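PDB 3I8S: Fe(2+) transporter FeoB from Escherichia coli, which takes up ferrous iron across the inner membrane in a GTP-driven manner, its cytosolic G domain probably coupling nucleotide binding to channel opening. Local coordinates for residues A[118-123]-A[146-151]. Residues are numbered along the deposited sequence; the frame is centred on the assembly and turned at random.
Sequences ALNMLD and IPLVST
The guanine-recognition end of the FeoB G domain illustrates how a P-loop GTPase builds a base pocket from two neighbouring strand ends: residues 118-123 carry the NMLD form of the NKxD (G4) motif, and 146-151 run from the edge strand of the sheet into the G5 loop. N120 to D123 and V149 to T151 belong to the GTP site, captured here without nucleotide. The strands pair in parallel, A118 beside I146 and L119 beside P147, and L119 bonds to 146-151 through both its N-H and its carbonyl. Its N donates to I146 O (2.9 Å), approaching from above the carbonyl plane, whereas L119 O receives L148 N at 2.7 Å, in plane and nearly straight (171°). Beyond that bond L148 leaves the strand through an inverse gamma turn closed by a weak bond from V149 N to P147 O. With CG anti to its carbonyl carbon, the L148 side chain reaches across to the first strand and crosses that of N120 obliquely, with L148 CD1 3.9 Å from A118 CB and 3.8 Å from N120 OD1. The other end of that amide, ND2, makes a weak hydrogen bond to S14 O of the P-loop, so N120 links the P-loop to the G5 side. An alanine here would remove the amide and would probably loosen L148 and the link to the P-loop. On the side of the sheet shared by L119 and P147, L122 extends from the first turn of helix 122-127, its CD1 3.9 Å from P147 CB and 4.2 Å from V149 CG2. Where the strands diverge, a water fills the fork: it donates to L148 O at 2.8 Å and, weakly, to N120 OD1, while accepting a weak bond from L122 N.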
loop_
_atom_site.group_PDB
_atom_site.type_symbol
_atom_site.label_atom_id
_atom_site.label_comp_id
_atom_site.label_asym_id
_atom_site.label_seq_id
_atom_site.Cartn_x
_atom_site.Cartn_y
_atom_site.Cartn_z
ATOM N N ALA A 118 -1.913 -2.564 10.004
ATOM C CA ALA A 118 -1.997 -3.543 11.085
ATOM C C ALA A 118 -0.627 -4.200 11.237
ATOM O O ALA A 118 -0.215 -4.994 10.381
ATOM C CB ALA A 118 -3.057 -4.571 10.821
ATOM N N LEU A 119 0.016 -3.897 12.359
ATOM C CA LEU A 119 1.355 -4.368 12.652
ATOM C C LEU A 119 1.300 -5.702 13.364
ATOM O O LEU A 119 0.835 -5.827 14.532
ATOM C CB LEU A 119 2.144 -3.294 13.417
ATOM C CG LEU A 119 3.660 -3.412 13.515
ATOM C CD1 LEU A 119 4.388 -3.259 12.172
ATOM C CD2 LEU A 119 4.225 -2.366 14.507
ATOM N N ASN A 120 1.813 -6.700 12.636
ATOM C CA ASN A 120 1.809 -8.094 13.016
ATOM C C ASN A 120 3.194 -8.667 13.371
ATOM O O ASN A 120 4.211 -8.018 13.194
ATOM C CB ASN A 120 1.283 -8.884 11.786
ATOM C CG ASN A 120 0.228 -9.833 12.134
ATOM O OD1 ASN A 120 -0.028 -10.110 13.312
ATOM N ND2 ASN A 120 -0.427 -10.355 11.119
ATOM N N MET A 121 3.229 -9.927 13.823
ATOM C CA MET A 121 4.477 -10.613 14.191
ATOM C C MET A 121 5.304 -9.860 15.227
ATOM O O MET A 121 6.530 -9.867 15.199
ATOM C CB MET A 121 5.328 -10.892 12.939
ATOM C CG MET A 121 4.546 -11.401 11.734
ATOM S SD MET A 121 3.718 -12.972 12.039
ATOM C CE MET A 121 2.976 -13.352 10.457
ATOM N N LEU A 122 4.602 -9.203 16.151
ATOM C CA LEU A 122 5.220 -8.482 17.248
ATOM C C LEU A 122 6.071 -9.385 18.163
ATOM O O LEU A 122 7.109 -8.980 18.678
ATOM C CB LEU A 122 4.104 -7.856 18.083
ATOM C CG LEU A 122 3.212 -6.889 17.305
ATOM C CD1 LEU A 122 1.992 -6.487 18.178
ATOM C CD2 LEU A 122 4.049 -5.706 16.911
ATOM N N ASP A 123 5.600 -10.607 18.358
ATOM C CA ASP A 123 6.315 -11.629 19.125
ATOM C C ASP A 123 7.661 -11.982 18.469
ATOM O O ASP A 123 8.686 -12.069 19.151
ATOM C CB ASP A 123 5.441 -12.888 19.260
ATOM C CG ASP A 123 5.115 -13.561 17.883
ATOM O OD1 ASP A 123 4.732 -12.868 16.915
ATOM O OD2 ASP A 123 5.268 -14.808 17.778
ATOM N N ILE A 146 -1.748 0.084 14.053
ATOM C CA ILE A 146 -2.396 -0.664 15.108
ATOM C C ILE A 146 -1.605 -1.945 15.371
ATOM O O ILE A 146 -1.502 -2.811 14.514
ATOM C CB ILE A 146 -3.877 -1.043 14.722
ATOM C CG1 ILE A 146 -4.663 0.188 14.290
ATOM C CG2 ILE A 146 -4.538 -1.801 15.833
ATOM C CD1 ILE A 146 -4.673 1.293 15.196
ATOM N N PRO A 147 -1.093 -2.098 16.577
ATOM C CA PRO A 147 -0.370 -3.345 16.894
ATOM C C PRO A 147 -1.318 -4.528 17.125
ATOM O O PRO A 147 -2.222 -4.441 17.971
ATOM C CB PRO A 147 0.366 -2.989 18.158
ATOM C CG PRO A 147 -0.375 -1.906 18.786
ATOM C CD PRO A 147 -1.128 -1.172 17.713
ATOM N N LEU A 148 -1.113 -5.628 16.388
ATOM C CA LEU A 148 -2.021 -6.757 16.480
ATOM C C LEU A 148 -1.622 -7.701 17.577
ATOM O O LEU A 148 -1.022 -8.765 17.367
ATOM C CB LEU A 148 -2.198 -7.481 15.147
ATOM C CG LEU A 148 -3.040 -6.858 14.042
ATOM C CD1 LEU A 148 -3.108 -7.908 12.895
ATOM C CD2 LEU A 148 -4.419 -6.419 14.525
ATOM N N VAL A 149 -1.953 -7.267 18.784
ATOM C CA VAL A 149 -1.722 -7.993 19.966
ATOM C C VAL A 149 -2.664 -9.198 19.951
ATOM O O VAL A 149 -3.910 -9.034 19.841
ATOM C CB VAL A 149 -1.988 -7.081 21.183
ATOM C CG1 VAL A 149 -2.029 -7.890 22.443
ATOM C CG2 VAL A 149 -0.908 -5.980 21.228
ATOM N N SER A 150 -2.074 -10.399 20.019
ATOM C CA SER A 150 -2.887 -11.636 20.038
ATOM C C SER A 150 -3.663 -11.814 21.345
ATOM O O SER A 150 -4.835 -12.195 21.314
ATOM C CB SER A 150 -2.030 -12.874 19.754
ATOM O OG SER A 150 -0.970 -12.958 20.686
ATOM N N THR A 151 -3.048 -11.506 22.485
ATOM C CA THR A 151 -3.693 -11.772 23.762
ATOM C C THR A 151 -5.123 -11.170 23.884
ATOM O O THR A 151 -5.383 -9.959 23.669
ATOM C CB THR A 151 -2.750 -11.489 25.008
ATOM O OG1 THR A 151 -3.513 -11.490 26.227
ATOM C CG2 THR A 151 -1.985 -10.174 24.880
HETATM O O HOH W 1 1.347 -9.861 16.486
#